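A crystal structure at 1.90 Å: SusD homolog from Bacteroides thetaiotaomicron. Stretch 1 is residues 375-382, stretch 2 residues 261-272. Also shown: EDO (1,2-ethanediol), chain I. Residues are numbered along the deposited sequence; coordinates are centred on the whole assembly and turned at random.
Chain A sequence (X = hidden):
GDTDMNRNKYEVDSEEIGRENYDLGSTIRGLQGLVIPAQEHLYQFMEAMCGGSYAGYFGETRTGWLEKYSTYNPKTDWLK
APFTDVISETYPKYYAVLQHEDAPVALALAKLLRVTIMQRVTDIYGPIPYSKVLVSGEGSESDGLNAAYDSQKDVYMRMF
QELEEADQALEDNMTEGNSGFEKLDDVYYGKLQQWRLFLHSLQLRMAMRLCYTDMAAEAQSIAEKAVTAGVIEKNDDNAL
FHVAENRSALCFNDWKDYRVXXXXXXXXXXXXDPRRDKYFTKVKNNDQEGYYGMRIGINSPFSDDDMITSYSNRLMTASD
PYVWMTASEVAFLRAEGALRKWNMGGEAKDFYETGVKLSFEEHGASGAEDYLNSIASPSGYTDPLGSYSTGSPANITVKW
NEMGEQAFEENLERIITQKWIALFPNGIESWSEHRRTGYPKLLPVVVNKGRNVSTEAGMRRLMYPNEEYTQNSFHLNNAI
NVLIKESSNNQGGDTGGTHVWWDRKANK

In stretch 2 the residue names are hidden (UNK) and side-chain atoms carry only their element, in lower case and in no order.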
# COMPACT_ATOMS: atom_id res chain seq x y z
N ILE A 375 -24.32 1.04 12.23
CA ILE A 375 -24.19 2.47 12.55
C ILE A 375 -23.31 2.67 13.77
O ILE A 375 -23.33 3.72 14.37
CB ILE A 375 -25.57 3.11 12.73
CG1 ILE A 375 -26.40 2.42 13.82
CG2 ILE A 375 -26.29 3.09 11.39
CD1 ILE A 375 -27.64 3.23 14.20
N ALA A 376 -22.51 1.65 14.10
CA ALA A 376 -21.55 1.76 15.21
C ALA A 376 -20.36 2.63 14.81
O ALA A 376 -19.93 2.59 13.67
CB ALA A 376 -21.04 0.38 15.61
N SER A 377 -19.85 3.39 15.77
CA SER A 377 -18.71 4.25 15.55
C SER A 377 -17.41 3.52 15.86
O SER A 377 -17.40 2.62 16.69
CB SER A 377 -18.78 5.49 16.44
OG SER A 377 -19.63 6.44 15.81
N PRO A 378 -16.31 3.96 15.26
CA PRO A 378 -14.99 3.47 15.69
C PRO A 378 -14.81 3.74 17.19
O PRO A 378 -15.35 4.70 17.72
CB PRO A 378 -14.03 4.29 14.84
CG PRO A 378 -14.83 4.60 13.60
CD PRO A 378 -16.20 4.89 14.11
N SER A 379 -14.15 2.84 17.89
CA SER A 379 -14.07 2.96 19.33
C SER A 379 -13.03 4.00 19.75
O SER A 379 -12.08 4.30 19.01
CB SER A 379 -13.73 1.62 19.96
OG SER A 379 -14.86 0.80 19.95
N GLY A 380 -13.19 4.51 20.96
CA GLY A 380 -12.09 5.19 21.64
C GLY A 380 -10.94 4.20 21.87
O GLY A 380 -11.14 2.99 21.89
N TYR A 381 -9.72 4.70 22.02
CA TYR A 381 -8.57 3.82 22.27
C TYR A 381 -8.28 3.62 23.75
O TYR A 381 -7.89 4.56 24.44
CB TYR A 381 -7.31 4.34 21.59
CG TYR A 381 -6.12 3.46 21.92
CD1 TYR A 381 -6.14 2.11 21.68
CD2 TYR A 381 -4.97 4.00 22.45
CE1 TYR A 381 -5.07 1.29 22.00
CE2 TYR A 381 -3.91 3.20 22.80
CZ TYR A 381 -3.94 1.85 22.57
OH TYR A 381 -2.82 1.11 22.88
N THR A 382 -8.48 2.41 24.26
CA THR A 382 -8.04 2.11 25.65
C THR A 382 -6.78 1.29 25.59
O THR A 382 -6.80 0.15 25.14
CB THR A 382 -9.13 1.39 26.45
OG1 THR A 382 -10.33 2.19 26.44
CG2 THR A 382 -8.69 1.15 27.88
N UNK A 261 -1.40 -2.06 15.42
CA UNK A 261 -1.59 -0.70 15.83
C UNK A 261 -2.98 -0.39 16.37
O UNK A 261 -3.96 -1.11 16.09
N UNK A 262 -3.06 0.70 17.13
CA UNK A 262 -4.29 1.08 17.79
C UNK A 262 -5.39 1.42 16.78
O UNK A 262 -6.56 1.14 17.03
c UNK A 262 -4.04 2.28 18.67
N UNK A 263 -5.00 2.04 15.67
CA UNK A 263 -6.01 2.60 14.76
C UNK A 263 -6.88 1.53 14.18
O UNK A 263 -8.11 1.59 14.29
o UNK A 263 -3.24 4.17 14.46
c UNK A 263 -4.42 4.47 14.16
o UNK A 263 -4.92 5.60 14.26
c UNK A 263 -5.34 3.39 13.64
N UNK A 264 -6.27 0.52 13.58
CA UNK A 264 -7.07 -0.52 12.93
C UNK A 264 -7.93 -1.29 13.95
O UNK A 264 -9.08 -1.65 13.67
c UNK A 264 -6.53 -2.96 10.03
c UNK A 264 -5.26 -2.29 12.94
c UNK A 264 -7.17 -2.34 11.23
c UNK A 264 -6.22 -1.46 12.07
N UNK A 265 -7.42 -1.46 15.17
CA UNK A 265 -8.23 -2.05 16.23
C UNK A 265 -9.41 -1.17 16.70
O UNK A 265 -10.50 -1.68 16.97
c UNK A 265 -8.19 -2.99 18.57
c UNK A 265 -7.35 -2.43 17.44
c UNK A 265 -6.30 -3.44 17.02
c UNK A 265 -6.84 -4.81 16.70
N UNK A 266 -9.21 0.15 16.80
CA UNK A 266 -10.29 1.06 17.16
C UNK A 266 -11.46 0.97 16.19
O UNK A 266 -12.62 0.88 16.60
c UNK A 266 -9.82 2.52 17.17
s UNK A 266 -8.82 2.92 18.60
N UNK A 267 -11.16 1.00 14.89
CA UNK A 267 -12.20 0.88 13.92
C UNK A 267 -12.86 -0.52 13.97
O UNK A 267 -14.06 -0.61 14.04
o UNK A 267 -10.82 6.49 11.02
c UNK A 267 -12.38 3.25 11.38
c UNK A 267 -11.01 5.20 11.42
c UNK A 267 -11.68 1.11 12.51
c UNK A 267 -10.27 3.21 12.54
c UNK A 267 -12.15 4.57 11.03
c UNK A 267 -11.44 2.54 12.14
c UNK A 267 -10.04 4.51 12.17
N UNK A 268 -12.06 -1.59 13.93
CA UNK A 268 -12.62 -2.95 13.75
C UNK A 268 -13.27 -3.45 15.04
O UNK A 268 -14.27 -4.19 14.95
se UNK A 268 -9.85 -4.87 11.13
c UNK A 268 -11.00 -6.44 10.61
c UNK A 268 -11.27 -3.69 11.78
c UNK A 268 -11.56 -3.92 13.25
N UNK A 269 -12.79 -3.07 16.21
CA UNK A 269 -13.54 -3.35 17.46
C UNK A 269 -14.83 -2.52 17.55
O UNK A 269 -15.86 -3.02 17.98
c UNK A 269 -12.73 -3.11 18.72
c UNK A 269 -11.76 -4.24 19.02
o UNK A 269 -11.74 -5.31 18.38
n UNK A 269 -10.96 -4.03 20.02
N UNK A 270 -14.77 -1.24 17.17
CA UNK A 270 -15.97 -0.39 17.15
C UNK A 270 -17.06 -0.98 16.26
O UNK A 270 -18.22 -0.98 16.60
N UNK A 271 -16.66 -1.49 15.10
CA UNK A 271 -17.59 -2.08 14.14
C UNK A 271 -17.91 -3.52 14.45
O UNK A 271 -18.70 -4.13 13.73
o UNK A 271 -15.97 3.02 10.29
c UNK A 271 -17.14 1.74 11.92
c UNK A 271 -17.39 0.51 12.53
c UNK A 271 -16.71 -0.64 12.13
c UNK A 271 -15.53 0.71 10.48
c UNK A 271 -17.00 -2.01 12.73
c UNK A 271 -15.78 -0.51 11.10
c UNK A 271 -16.21 1.83 10.91
N UNK A 272 -17.30 -4.10 15.48
CA UNK A 272 -17.49 -5.49 15.80
C UNK A 272 -17.28 -6.37 14.54
O UNK A 272 -18.04 -7.29 14.22
c UNK A 272 -18.85 -5.71 16.45
C1 EDO I . -10.85 -0.35 20.86
O1 EDO I . -11.39 -1.47 21.58
C2 EDO I . -9.44 -0.01 21.33
O2 EDO I . -9.33 0.33 22.75

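Position 261 has no side-chain atoms and touches nothing on stretch 1; it is Gly261, at the N-cap just before the helix. Position 262 carries a single carbon, pointing toward stretch 1 and lying over one face of the Tyr381 ring, 3.6 Å from its CE1. One carbon means Ala262, and its methyl lies 16° off the ring normal, a compact CH-pi contact.

Position 263 has two carbons, the second bearing two oxygens. This carboxylate is Asp263, directed away from stretch 1, with one oxygen hydrogen-bonded elsewhere in the structure. Positions 264 and 265 each have four carbons, forked at the first, with one arm two carbons long: Ile264 and Ile265. Both are buried, and neither contacts stretch 1, so their branched hydrocarbon suits the protein interior instead.

Position 266 shows one carbon and then a sulfur, 3.6 Å from Tyr381 CB. That is Cys266, whose short side chain packs against the base of the tyrosine side chain. Its carbonyl makes the central contact: Ser379 N donates a hydrogen bond to Cys266 O at 2.8 Å, nearly straight at 169°.

Position 267 has one carbon leading to a six-carbon ring with one oxygen, hence Tyr267. Although its CA-to-CB bond points away, the ring offers a face to Pro378, whose CB sits 4.2 Å from the ring centroid; Pro378 CG comes within 3.6 Å of Tyr267 CD2. Position 268 is an unbranched chain of two carbons, selenium and a terminal carbon: selenomethionine, Met268, buried and turned away from stretch 1.

Position 269 has two carbons, the second bearing one oxygen and one nitrogen, the amide of Asn269. Partly exposed, it can use its polar end: Asn269 ND2 donates to O1 of the ethanediol at 3.0 Å. The diol's other oxygen, EDO O2, accepts from Thr382 N at 2.7 Å, so the small molecule links the two stretches.

Position 270 has no side chain, and Gly270 suits this place closely. An ideal CB would point toward stretch 1 and lie only 2.4 Å from Ser377 O. Its absence lets Gly270 CA approach Ser377 O at 3.4 Å, in a CA-H...O contact, and Ser379 OG at 3.2 Å.

Position 271 again has one carbon and a six-carbon ring with an oxygen: Tyr271. Its ring edge meets Ala376 O, 3.4 Å from Tyr271 CE1, while Pro378 CD lies 3.9 Å from that same CE1. Position 272, with one carbon, is Ala272; its positive phi, unusual for a residue with a CB, belongs to a Schellman motif that ends the helix, and its exposed methyl does not touch stretch 1.

The contact therefore sets an irregular segment against a helix. Cys266 O, which also accepts from Gly270 N at 3.1 Å, serves both the helix and Ser379. Around this polar anchor, Pro378 packs against Tyr267 and Tyr271, Tyr381 packs against Ala262 and Cys266, and bare Gly270 permits the close backbone approach.

Stretch 2, residues 261-272: GADIICYMNGYA
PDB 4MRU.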